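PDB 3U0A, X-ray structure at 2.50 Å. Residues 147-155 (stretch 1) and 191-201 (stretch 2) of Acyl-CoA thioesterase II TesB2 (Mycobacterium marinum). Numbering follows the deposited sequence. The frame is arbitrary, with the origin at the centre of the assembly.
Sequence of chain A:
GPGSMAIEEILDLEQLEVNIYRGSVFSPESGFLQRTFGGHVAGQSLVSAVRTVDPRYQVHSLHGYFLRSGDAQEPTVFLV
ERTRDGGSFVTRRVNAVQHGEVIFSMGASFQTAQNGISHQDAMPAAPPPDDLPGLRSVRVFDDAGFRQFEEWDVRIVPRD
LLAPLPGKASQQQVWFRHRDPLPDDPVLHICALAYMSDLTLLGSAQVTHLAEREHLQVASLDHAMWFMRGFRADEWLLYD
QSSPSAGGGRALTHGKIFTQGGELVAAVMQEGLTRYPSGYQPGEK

Stretch 1, residues 147-155: RQFEEWDVR
Stretch 2, residues 191-201: CALAYMSDLTL

Stretch 1 approaches as a loop, folds through a type I β-turn from F149 to W152 and enters a strand at W152 that runs through R155 and beyond. Stretch 2 is helical from C191, continuing a helix that begins earlier in the chain. The strand and helix axes pass 12.3 Å apart, with an angle of 47° between their N-to-C directions (signed crossing angle -47°). No hydrogen bond crosses between the stretches; side-chain packing buries 373 Å², both sides summed. The register is set by Q148 opposite L199, with CA atoms 9.3 Å apart, and F149 opposite M196, with CA atoms 8.9 Å apart.

R147, modelled only to CB, lies out of reach of the helix. Q148 (phi/psi -81/-13°) directs its CA-to-CB bond toward the helix. With chi1 p (83°), chi2 at -92° and chi3 at 17°, it makes a contact through its aliphatic portion, CG lying 4.2 Å from L199 CD1. The leucine adopts chi1 m and chi2 t.

F149 (-100/7°) starts sideways, but its m rotamer (chi1 -68°, chi2 -74°) brings the ring nearer to the last part of the helix. There CE1 lies 3.9 Å from M196 CE and 3.9 Å from T200 CG2, while CZ lies 4.0 Å from L199 CB. The methionine methyl sits at the ring edge, near its plane; M196 SD is also at the edge, 5.2 Å from the ring centroid and 79° off the normal. T200, with chi1 p, turns its hydroxyl back along the helix, so that OG1 donates a hydrogen bond to M196 O at 2.8 Å while CG2 is left to meet the phenyl ring.

E150 (-45/-43°) and E151 (-71/-15°) occupy the middle of the turn and make no contact with the helix. The turn is closed by a hydrogen bond from W152 N to F149 O at 2.9 Å, and the chain then extends at W152 (phi -119°, psi 153°).

W152 points toward the helix and, with chi1 m (-56°) and chi2 89°, lays its indole against M196. The methionine is m at all three chi angles (-74°, -76°, -69°), a folded course that places consecutive atoms over the two rings of the indole: CG stands 3.6 Å from the six-membered-ring centroid, 9° off the normal, and SD stands 3.5 Å from the five-membered-ring centroid, 6° off. One face of the indole thus receives both a CH-pi and a sulfur-aromatic interaction. At the ring edge, W152 CH2 meets A192 CB at 3.8 Å, one helical turn before M196.

The side chains then alternate along the strand. D153 (phi -100°, psi 127°) points away, and its OD1 accepts a salt-bridging hydrogen bond from R155 NH2 at 3.0 Å. V154 (-136/127°, chi1 t) points back toward the helix, bringing CG2 to 4.2 Å from M196 CE. M196 therefore contacts F149, W152 and V154, making it the hub of the packing. R155 (-137/120°) is out of reach of the helix.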

# COMPACT_ATOMS: atom_id res chain seq x y z
N ARG A 147 10.28 -3.88 -26.76
CA ARG A 147 11.75 -3.91 -26.73
C ARG A 147 12.31 -3.83 -25.31
O ARG A 147 13.47 -4.18 -25.09
CB ARG A 147 12.33 -2.77 -27.57
N GLN A 148 11.50 -3.35 -24.35
CA GLN A 148 11.91 -3.22 -22.93
C GLN A 148 11.84 -4.55 -22.10
O GLN A 148 12.37 -4.62 -20.99
CB GLN A 148 11.10 -2.06 -22.25
CG GLN A 148 9.69 -2.38 -21.70
CD GLN A 148 8.54 -2.10 -22.69
OE1 GLN A 148 8.75 -1.97 -23.90
NE2 GLN A 148 7.30 -2.04 -22.16
N PHE A 149 11.19 -5.57 -22.66
CA PHE A 149 11.06 -6.89 -22.04
C PHE A 149 12.05 -7.91 -22.62
O PHE A 149 11.99 -9.09 -22.31
CB PHE A 149 9.62 -7.40 -22.20
CG PHE A 149 8.62 -6.62 -21.41
CD1 PHE A 149 8.54 -6.76 -20.03
CD2 PHE A 149 7.75 -5.72 -22.03
CE1 PHE A 149 7.63 -6.04 -19.28
CE2 PHE A 149 6.84 -4.98 -21.28
CZ PHE A 149 6.78 -5.15 -19.90
N GLU A 150 12.95 -7.43 -23.47
CA GLU A 150 14.06 -8.21 -24.05
C GLU A 150 14.87 -9.13 -23.10
O GLU A 150 15.22 -10.25 -23.48
CB GLU A 150 15.03 -7.22 -24.73
CG GLU A 150 16.05 -7.82 -25.70
CD GLU A 150 17.23 -6.86 -25.93
OE1 GLU A 150 17.08 -5.63 -25.68
OE2 GLU A 150 18.31 -7.34 -26.36
N GLU A 151 15.20 -8.64 -21.89
CA GLU A 151 15.94 -9.45 -20.86
C GLU A 151 15.08 -10.54 -20.26
O GLU A 151 15.59 -11.44 -19.61
CB GLU A 151 16.36 -8.58 -19.67
CG GLU A 151 17.49 -7.59 -19.88
CD GLU A 151 17.74 -6.76 -18.61
OE1 GLU A 151 18.41 -7.28 -17.65
OE2 GLU A 151 17.24 -5.60 -18.55
N TRP A 152 13.77 -10.45 -20.48
CA TRP A 152 12.78 -11.21 -19.75
C TRP A 152 11.96 -12.11 -20.63
O TRP A 152 11.75 -11.86 -21.80
CB TRP A 152 11.81 -10.28 -19.03
CG TRP A 152 12.48 -9.29 -18.12
CD1 TRP A 152 12.95 -8.03 -18.42
CD2 TRP A 152 12.75 -9.47 -16.69
NE1 TRP A 152 13.48 -7.45 -17.30
CE2 TRP A 152 13.39 -8.26 -16.25
CE3 TRP A 152 12.54 -10.49 -15.80
CZ2 TRP A 152 13.79 -8.09 -14.95
CZ3 TRP A 152 12.95 -10.32 -14.49
CH2 TRP A 152 13.56 -9.14 -14.07
N ASP A 153 11.50 -13.17 -20.00
CA ASP A 153 10.53 -14.06 -20.50
C ASP A 153 9.22 -13.69 -19.86
O ASP A 153 9.12 -13.64 -18.64
CB ASP A 153 10.89 -15.46 -20.03
CG ASP A 153 11.34 -16.33 -21.13
OD1 ASP A 153 10.49 -17.12 -21.58
OD2 ASP A 153 12.52 -16.20 -21.55
N VAL A 154 8.20 -13.49 -20.67
CA VAL A 154 6.92 -13.02 -20.15
C VAL A 154 5.79 -13.79 -20.78
O VAL A 154 5.72 -13.87 -22.00
CB VAL A 154 6.75 -11.53 -20.41
CG1 VAL A 154 5.56 -11.01 -19.63
CG2 VAL A 154 8.04 -10.78 -20.06
N ARG A 155 4.90 -14.39 -19.98
CA ARG A 155 3.88 -15.27 -20.56
C ARG A 155 2.58 -14.98 -19.88
O ARG A 155 2.48 -15.10 -18.66
CB ARG A 155 4.28 -16.73 -20.40
CG ARG A 155 5.61 -17.05 -21.04
CD ARG A 155 5.93 -18.53 -21.20
NE ARG A 155 7.32 -18.66 -21.65
CZ ARG A 155 7.99 -19.79 -21.87
NH1 ARG A 155 7.41 -20.98 -21.74
NH2 ARG A 155 9.26 -19.73 -22.25
N CYS A 191 14.76 -5.44 -6.48
CA CYS A 191 14.67 -4.41 -7.52
C CYS A 191 14.15 -4.96 -8.85
O CYS A 191 13.34 -4.33 -9.51
CB CYS A 191 16.02 -3.72 -7.72
SG CYS A 191 16.50 -2.60 -6.38
N ALA A 192 14.61 -6.14 -9.22
CA ALA A 192 14.15 -6.79 -10.44
C ALA A 192 12.64 -6.97 -10.37
O ALA A 192 11.93 -6.58 -11.29
CB ALA A 192 14.88 -8.13 -10.64
N LEU A 193 12.14 -7.52 -9.26
CA LEU A 193 10.71 -7.78 -9.09
C LEU A 193 9.91 -6.47 -9.02
O LEU A 193 8.81 -6.37 -9.60
CB LEU A 193 10.46 -8.64 -7.84
CG LEU A 193 9.00 -8.93 -7.44
CD1 LEU A 193 8.91 -10.21 -6.66
CD2 LEU A 193 8.41 -7.80 -6.61
N ALA A 194 10.46 -5.48 -8.30
CA ALA A 194 9.78 -4.21 -8.12
C ALA A 194 9.72 -3.47 -9.47
O ALA A 194 8.71 -2.83 -9.80
CB ALA A 194 10.48 -3.37 -7.05
N TYR A 195 10.79 -3.61 -10.24
CA TYR A 195 10.86 -3.04 -11.58
C TYR A 195 9.81 -3.63 -12.52
O TYR A 195 9.04 -2.90 -13.18
CB TYR A 195 12.27 -3.25 -12.17
CG TYR A 195 12.45 -2.68 -13.56
CD1 TYR A 195 12.57 -1.33 -13.74
CD2 TYR A 195 12.47 -3.50 -14.69
CE1 TYR A 195 12.74 -0.79 -14.99
CE2 TYR A 195 12.65 -2.96 -15.95
CZ TYR A 195 12.77 -1.60 -16.09
OH TYR A 195 12.93 -1.01 -17.32
N MET A 196 9.77 -4.96 -12.60
CA MET A 196 8.79 -5.61 -13.49
C MET A 196 7.35 -5.33 -13.10
O MET A 196 6.51 -5.19 -13.98
CB MET A 196 9.02 -7.10 -13.60
CG MET A 196 10.23 -7.44 -14.46
SD MET A 196 9.90 -7.27 -16.21
CE MET A 196 8.75 -8.62 -16.51
N SER A 197 7.08 -5.23 -11.79
CA SER A 197 5.74 -4.84 -11.32
C SER A 197 5.41 -3.41 -11.76
O SER A 197 4.37 -3.14 -12.33
CB SER A 197 5.58 -4.99 -9.80
OG SER A 197 4.40 -4.35 -9.31
N ASP A 198 6.33 -2.50 -11.54
CA ASP A 198 6.13 -1.16 -12.05
C ASP A 198 5.86 -1.09 -13.57
O ASP A 198 5.24 -0.13 -14.02
CB ASP A 198 7.29 -0.23 -11.64
CG ASP A 198 7.18 0.23 -10.18
OD1 ASP A 198 6.08 0.10 -9.60
OD2 ASP A 198 8.20 0.69 -9.62
N LEU A 199 6.33 -2.09 -14.35
CA LEU A 199 6.07 -2.14 -15.80
C LEU A 199 4.79 -2.83 -16.15
O LEU A 199 4.25 -2.58 -17.20
CB LEU A 199 7.17 -2.87 -16.58
CG LEU A 199 8.58 -2.30 -16.48
CD1 LEU A 199 9.53 -2.91 -17.51
CD2 LEU A 199 8.60 -0.78 -16.58
N THR A 200 4.30 -3.72 -15.28
CA THR A 200 3.22 -4.66 -15.68
C THR A 200 1.93 -4.64 -14.90
O THR A 200 0.94 -5.01 -15.46
CB THR A 200 3.71 -6.11 -15.63
OG1 THR A 200 3.99 -6.47 -14.27
CG2 THR A 200 4.94 -6.25 -16.48
N LEU A 201 1.91 -4.25 -13.64
CA LEU A 201 0.66 -4.34 -12.87
C LEU A 201 -0.48 -3.47 -13.36
O LEU A 201 -1.56 -3.96 -13.47
CB LEU A 201 0.86 -4.08 -11.39
CG LEU A 201 -0.33 -4.31 -10.46
CD1 LEU A 201 -0.84 -5.74 -10.51
CD2 LEU A 201 0.12 -3.97 -9.05